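Local atomic coordinates of streptomycin 3''-adenylyltransferase (Enterococcus faecalis, PDB entry 6SXJ), a protein that catalyses ATP-dependent adenylylation of spectinomycin at its 9-hydroxyl, conferring bacterial resistance to this antibiotic but not to streptomycin. Residues 26-38 with 136-150. Numbering follows the deposited sequence.
Sequences NLIGTYMFGSGVE and QAKRKNKRIYGNYDL
The carbonyl oxygen of T30 is gripped by two successive amides: I144 N, 2.9 Å from T30 O and nearly in line with the carbonyl, and Y145 N, more distant and in the carbonyl plane. I144 and Y145 thus both face T30, a classic beta bulge that shifts the antiparallel register by one residue. Beyond it the pairing is regular, M32 and K142 exchanging two backbone bonds, with M32 N to K142 O at 2.9 Å. On one side of this ribbon, CD1 of I144 touches both CG2 of T30 and CG of M32, while the Y145 ring meets CD2 of L27 at an oblique angle. Y31 occupies the other side. With CG beside the backbone N (chi1 -48°), its ring reaches along the second segment until OH donates to Y148 O, 2.7 Å away and approached from above the carbonyl plane. L150 CB covers one ring face in a CH-pi contact, 4.0 Å from the centroid, so the loop after the bulge curls round the tyrosine. Toward the helical ends, A137 CB packs on CB and CG of F33. There the extended Q136 side chain sends NE2 to E38 OE2 (2.8 Å); the carboxylate oxygen lies in the amide plane but is itself met from above its own plane. A water accepts from G34 N, at the N-cap of helix 35-38. Strand 142-144 forms an outer edge of the nucleotidyltransferase sheet beside strand 27-33, whose other edge pairs with strand 47-53; helix 8-23 covers the T30, M32 and I144 side, and L150 reaches L50 on the other.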
loop_
_atom_site.group_PDB
_atom_site.type_symbol
_atom_site.label_atom_id
_atom_site.label_comp_id
_atom_site.label_asym_id
_atom_site.label_seq_id
_atom_site.Cartn_x
_atom_site.Cartn_y
_atom_site.Cartn_z
ATOM N N ASN A 26 -17.995 -6.668 -15.488
ATOM C CA ASN A 26 -17.935 -6.610 -14.034
ATOM C C ASN A 26 -17.099 -5.442 -13.529
ATOM O O ASN A 26 -17.143 -5.149 -12.329
ATOM C CB ASN A 26 -17.370 -7.920 -13.480
ATOM C CG ASN A 26 -17.579 -8.060 -11.983
ATOM O OD1 ASN A 26 -18.493 -7.465 -11.411
ATOM N ND2 ASN A 26 -16.723 -8.845 -11.340
ATOM N N LEU A 27 -16.364 -4.763 -14.411
ATOM C CA LEU A 27 -15.430 -3.717 -14.018
ATOM C C LEU A 27 -16.153 -2.378 -13.970
ATOM O O LEU A 27 -16.653 -1.902 -14.994
ATOM C CB LEU A 27 -14.253 -3.653 -14.993
ATOM C CG LEU A 27 -13.252 -2.512 -14.812
ATOM C CD1 LEU A 27 -12.556 -2.667 -13.452
ATOM C CD2 LEU A 27 -12.226 -2.470 -15.947
ATOM N N ILE A 28 -16.194 -1.769 -12.787
ATOM C CA ILE A 28 -16.821 -0.461 -12.624
ATOM C C ILE A 28 -15.823 0.668 -12.847
ATOM O O ILE A 28 -16.120 1.656 -13.525
ATOM C CB ILE A 28 -17.473 -0.358 -11.231
ATOM C CG1 ILE A 28 -18.551 -1.426 -11.070
ATOM C CG2 ILE A 28 -18.063 1.030 -11.033
ATOM C CD1 ILE A 28 -19.239 -1.387 -9.731
ATOM N N GLY A 29 -14.631 0.562 -12.273
ATOM C CA GLY A 29 -13.672 1.638 -12.380
ATOM C C GLY A 29 -12.268 1.147 -12.096
ATOM O O GLY A 29 -12.068 0.205 -11.327
ATOM N N THR A 30 -11.304 1.817 -12.718
ATOM C CA THR A 30 -9.886 1.566 -12.481
ATOM C C THR A 30 -9.254 2.881 -12.054
ATOM O O THR A 30 -9.272 3.856 -12.812
ATOM C CB THR A 30 -9.196 1.012 -13.729
ATOM O OG1 THR A 30 -9.998 -0.025 -14.310
ATOM C CG2 THR A 30 -7.846 0.437 -13.363
ATOM N N TYR A 31 -8.701 2.911 -10.844
ATOM C CA TYR A 31 -8.104 4.121 -10.302
ATOM C C TYR A 31 -6.677 3.836 -9.867
ATOM O O TYR A 31 -6.355 2.731 -9.428
ATOM C CB TYR A 31 -8.920 4.667 -9.114
ATOM C CG TYR A 31 -10.400 4.732 -9.400
ATOM C CD1 TYR A 31 -11.205 3.619 -9.225
ATOM C CD2 TYR A 31 -10.988 5.897 -9.882
ATOM C CE1 TYR A 31 -12.550 3.663 -9.508
ATOM C CE2 TYR A 31 -12.342 5.948 -10.162
ATOM C CZ TYR A 31 -13.116 4.829 -9.975
ATOM O OH TYR A 31 -14.465 4.868 -10.256
ATOM N N MET A 32 -5.824 4.846 -9.991
ATOM C CA MET A 32 -4.492 4.821 -9.413
ATOM C C MET A 32 -4.435 5.811 -8.257
ATOM O O MET A 32 -5.131 6.830 -8.252
ATOM C CB MET A 32 -3.431 5.141 -10.458
ATOM C CG MET A 32 -3.557 4.338 -11.732
ATOM S SD MET A 32 -1.987 4.249 -12.657
ATOM C CE MET A 32 -1.566 5.882 -12.952
ATOM N N PHE A 33 -3.632 5.487 -7.254
ATOM C CA PHE A 33 -3.513 6.322 -6.067
ATOM C C PHE A 33 -2.104 6.181 -5.505
ATOM O O PHE A 33 -1.258 5.475 -6.063
ATOM C CB PHE A 33 -4.566 5.937 -5.024
ATOM C CG PHE A 33 -4.367 4.562 -4.443
ATOM C CD1 PHE A 33 -4.784 3.437 -5.135
ATOM C CD2 PHE A 33 -3.767 4.396 -3.208
ATOM C CE1 PHE A 33 -4.610 2.175 -4.612
ATOM C CE2 PHE A 33 -3.587 3.121 -2.667
ATOM C CZ PHE A 33 -4.012 2.012 -3.371
ATOM N N GLY A 34 -1.846 6.878 -4.409
ATOM C CA GLY A 34 -0.594 6.713 -3.704
ATOM C C GLY A 34 0.465 7.717 -4.111
ATOM O O GLY A 34 0.204 8.746 -4.744
ATOM N N SER A 35 1.705 7.387 -3.733
ATOM C CA SER A 35 2.819 8.313 -3.911
ATOM C C SER A 35 2.904 8.827 -5.343
ATOM O O SER A 35 3.252 9.991 -5.570
ATOM C CB SER A 35 4.133 7.633 -3.518
ATOM O OG SER A 35 4.418 6.543 -4.382
ATOM N N GLY A 36 2.594 7.975 -6.322
ATOM C CA GLY A 36 2.710 8.389 -7.710
ATOM C C GLY A 36 1.708 9.454 -8.105
ATOM O O GLY A 36 1.997 10.295 -8.961
ATOM N N VAL A 37 0.525 9.429 -7.504
ATOM C CA VAL A 37 -0.507 10.417 -7.790
ATOM C C VAL A 37 -0.396 11.609 -6.852
ATOM O O VAL A 37 -0.616 12.750 -7.259
ATOM C CB VAL A 37 -1.900 9.758 -7.690
ATOM C CG1 VAL A 37 -2.990 10.766 -7.986
ATOM C CG2 VAL A 37 -2.006 8.565 -8.633
ATOM N N GLU A 38 -0.053 11.368 -5.590
ATOM C CA GLU A 38 -0.057 12.439 -4.604
ATOM C C GLU A 38 1.217 13.269 -4.647
ATOM O O GLU A 38 1.178 14.468 -4.358
ATOM C CB GLU A 38 -0.238 11.861 -3.197
ATOM C CG GLU A 38 -1.657 11.415 -2.881
ATOM C CD GLU A 38 -1.737 10.560 -1.627
ATOM O OE1 GLU A 38 -2.868 10.297 -1.156
ATOM O OE2 GLU A 38 -0.671 10.149 -1.113
ATOM N N GLN A 136 -6.999 7.145 1.677
ATOM C CA GLN A 136 -6.025 7.810 0.820
ATOM C C GLN A 136 -6.577 7.992 -0.589
ATOM O O GLN A 136 -6.620 9.108 -1.116
ATOM C CB GLN A 136 -4.732 6.993 0.795
ATOM C CG GLN A 136 -3.625 7.564 -0.064
ATOM C CD GLN A 136 -2.295 6.861 0.159
ATOM O OE1 GLN A 136 -2.250 5.729 0.631
ATOM N NE2 GLN A 136 -1.205 7.538 -0.178
ATOM N N ALA A 137 -7.008 6.894 -1.213
ATOM C CA ALA A 137 -7.500 6.961 -2.584
ATOM C C ALA A 137 -8.687 7.909 -2.707
ATOM O O ALA A 137 -8.772 8.685 -3.665
ATOM C CB ALA A 137 -7.883 5.561 -3.065
ATOM N N LYS A 138 -9.615 7.856 -1.748
ATOM C CA LYS A 138 -10.813 8.686 -1.828
ATOM C C LYS A 138 -10.470 10.168 -1.852
ATOM O O LYS A 138 -11.180 10.959 -2.485
ATOM C CB LYS A 138 -11.745 8.372 -0.655
ATOM C CG LYS A 138 -13.158 8.905 -0.818
ATOM C CD LYS A 138 -14.169 8.101 -0.002
ATOM C CE LYS A 138 -15.555 8.741 -0.042
ATOM N NZ LYS A 138 -15.660 9.914 0.875
ATOM N N ARG A 139 -9.382 10.567 -1.190
ATOM C CA ARG A 139 -9.032 11.981 -1.140
ATOM C C ARG A 139 -8.264 12.428 -2.375
ATOM O O ARG A 139 -8.407 13.581 -2.800
ATOM C CB ARG A 139 -8.207 12.281 0.113
ATOM C CG ARG A 139 -9.013 12.257 1.409
ATOM C CD ARG A 139 -8.109 12.179 2.636
ATOM N NE ARG A 139 -7.309 13.390 2.817
ATOM C CZ ARG A 139 -5.986 13.448 2.683
ATOM N NH1 ARG A 139 -5.296 12.361 2.365
ATOM N NH2 ARG A 139 -5.349 14.598 2.869
ATOM N N LYS A 140 -7.435 11.561 -2.950
ATOM C CA LYS A 140 -6.745 11.900 -4.191
ATOM C C LYS A 140 -6.483 10.630 -4.982
ATOM O O LYS A 140 -5.785 9.727 -4.507
ATOM C CB LYS A 140 -5.432 12.639 -3.923
ATOM C CG LYS A 140 -4.663 12.988 -5.198
ATOM C CD LYS A 140 -4.052 14.379 -5.145
ATOM C CE LYS A 140 -3.719 14.892 -6.546
ATOM N NZ LYS A 140 -4.927 15.356 -7.295
ATOM N N ASN A 141 -7.034 10.579 -6.191
ATOM C CA ASN A 141 -6.860 9.448 -7.082
ATOM C C ASN A 141 -6.873 9.947 -8.518
ATOM O O ASN A 141 -7.251 11.090 -8.798
ATOM C CB ASN A 141 -7.962 8.408 -6.872
ATOM C CG ASN A 141 -9.329 8.927 -7.280
ATOM O OD1 ASN A 141 -9.667 8.942 -8.457
ATOM N ND2 ASN A 141 -10.116 9.362 -6.308
ATOM N N LYS A 142 -6.482 9.066 -9.437
ATOM C CA LYS A 142 -6.606 9.313 -10.870
ATOM C C LYS A 142 -7.480 8.225 -11.473
ATOM O O LYS A 142 -7.118 7.044 -11.434
ATOM C CB LYS A 142 -5.237 9.340 -11.553
ATOM C CG LYS A 142 -5.294 9.454 -13.076
ATOM C CD LYS A 142 -4.136 10.297 -13.612
ATOM C CE LYS A 142 -4.062 10.274 -15.138
ATOM N NZ LYS A 142 -5.313 10.785 -15.771
ATOM N N ARG A 143 -8.633 8.620 -12.012
ATOM C CA ARG A 143 -9.505 7.685 -12.714
ATOM C C ARG A 143 -8.948 7.433 -14.110
ATOM O O ARG A 143 -8.771 8.375 -14.892
ATOM C CB ARG A 143 -10.931 8.228 -12.796
ATOM C CG ARG A 143 -11.879 7.372 -13.649
ATOM C CD ARG A 143 -13.270 7.964 -13.671
ATOM N NE ARG A 143 -13.197 9.358 -14.077
ATOM C CZ ARG A 143 -13.072 9.750 -15.340
ATOM N NH1 ARG A 143 -13.038 8.846 -16.316
ATOM N NH2 ARG A 143 -12.983 11.039 -15.624
ATOM N N ILE A 144 -8.660 6.169 -14.419
ATOM C CA ILE A 144 -8.181 5.778 -15.738
ATOM C C ILE A 144 -9.171 4.894 -16.473
ATOM O O ILE A 144 -8.915 4.517 -17.624
ATOM C CB ILE A 144 -6.806 5.089 -15.659
ATOM C CG1 ILE A 144 -6.907 3.710 -15.014
ATOM C CG2 ILE A 144 -5.828 5.943 -14.867
ATOM C CD1 ILE A 144 -5.546 3.091 -14.706
ATOM N N TYR A 145 -10.278 4.524 -15.839
ATOM C CA TYR A 145 -11.373 3.882 -16.546
ATOM C C TYR A 145 -12.597 3.916 -15.653
ATOM O O TYR A 145 -12.480 3.758 -14.432
ATOM C CB TYR A 145 -11.057 2.433 -16.927
ATOM C CG TYR A 145 -12.258 1.734 -17.518
ATOM C CD1 TYR A 145 -12.620 1.936 -18.839
ATOM C CD2 TYR A 145 -13.047 0.890 -16.748
ATOM C CE1 TYR A 145 -13.718 1.309 -19.383
ATOM C CE2 TYR A 145 -14.154 0.258 -17.286
ATOM C CZ TYR A 145 -14.485 0.478 -18.605
ATOM O OH TYR A 145 -15.578 -0.137 -19.168
ATOM N N GLY A 146 -13.764 4.101 -16.264
ATOM C CA GLY A 146 -15.009 4.024 -15.525
ATOM C C GLY A 146 -15.852 5.269 -15.690
ATOM O O GLY A 146 -15.331 6.334 -16.032
ATOM N N ASN A 147 -17.155 5.147 -15.452
ATOM C CA ASN A 147 -18.079 6.257 -15.631
ATOM C C ASN A 147 -18.271 7.084 -14.368
ATOM O O ASN A 147 -19.003 8.079 -14.411
ATOM C CB ASN A 147 -19.447 5.745 -16.101
ATOM C CG ASN A 147 -19.396 5.098 -17.477
ATOM O OD1 ASN A 147 -18.559 5.443 -18.314
ATOM N ND2 ASN A 147 -20.302 4.157 -17.716
ATOM N N TYR A 148 -17.641 6.711 -13.251
ATOM C CA TYR A 148 -17.866 7.385 -11.978
ATOM C C TYR A 148 -16.540 7.704 -11.301
ATOM O O TYR A 148 -15.553 6.981 -11.454
ATOM C CB TYR A 148 -18.737 6.534 -11.024
ATOM C CG TYR A 148 -19.975 5.954 -11.677
ATOM C CD1 TYR A 148 -21.218 6.561 -11.530
ATOM C CD2 TYR A 148 -19.900 4.800 -12.441
ATOM C CE1 TYR A 148 -22.353 6.032 -12.133
ATOM C CE2 TYR A 148 -21.026 4.269 -13.050
ATOM C CZ TYR A 148 -22.249 4.892 -12.894
ATOM O OH TYR A 148 -23.370 4.356 -13.488
ATOM N N ASP A 149 -16.517 8.830 -10.592
ATOM C CA ASP A 149 -15.405 9.140 -9.706
ATOM C C ASP A 149 -15.439 8.194 -8.511
ATOM O O ASP A 149 -16.501 7.729 -8.088
ATOM C CB ASP A 149 -15.475 10.595 -9.234
ATOM C CG ASP A 149 -14.867 11.558 -10.224
ATOM O OD1 ASP A 149 -13.903 11.167 -10.912
ATOM O OD2 ASP A 149 -15.344 12.708 -10.312
ATOM N N LEU A 150 -14.259 7.905 -7.967
ATOM C CA LEU A 150 -14.170 6.944 -6.876
ATOM C C LEU A 150 -15.078 7.344 -5.718
ATOM O O LEU A 150 -15.796 6.504 -5.161
ATOM C CB LEU A 150 -12.720 6.819 -6.410
ATOM C CG LEU A 150 -12.456 5.820 -5.278
ATOM C CD1 LEU A 150 -13.021 4.453 -5.606
ATOM C CD2 LEU A 150 -10.954 5.742 -5.018
HETATM O O HOH W 1 -3.913 8.694 -3.123
#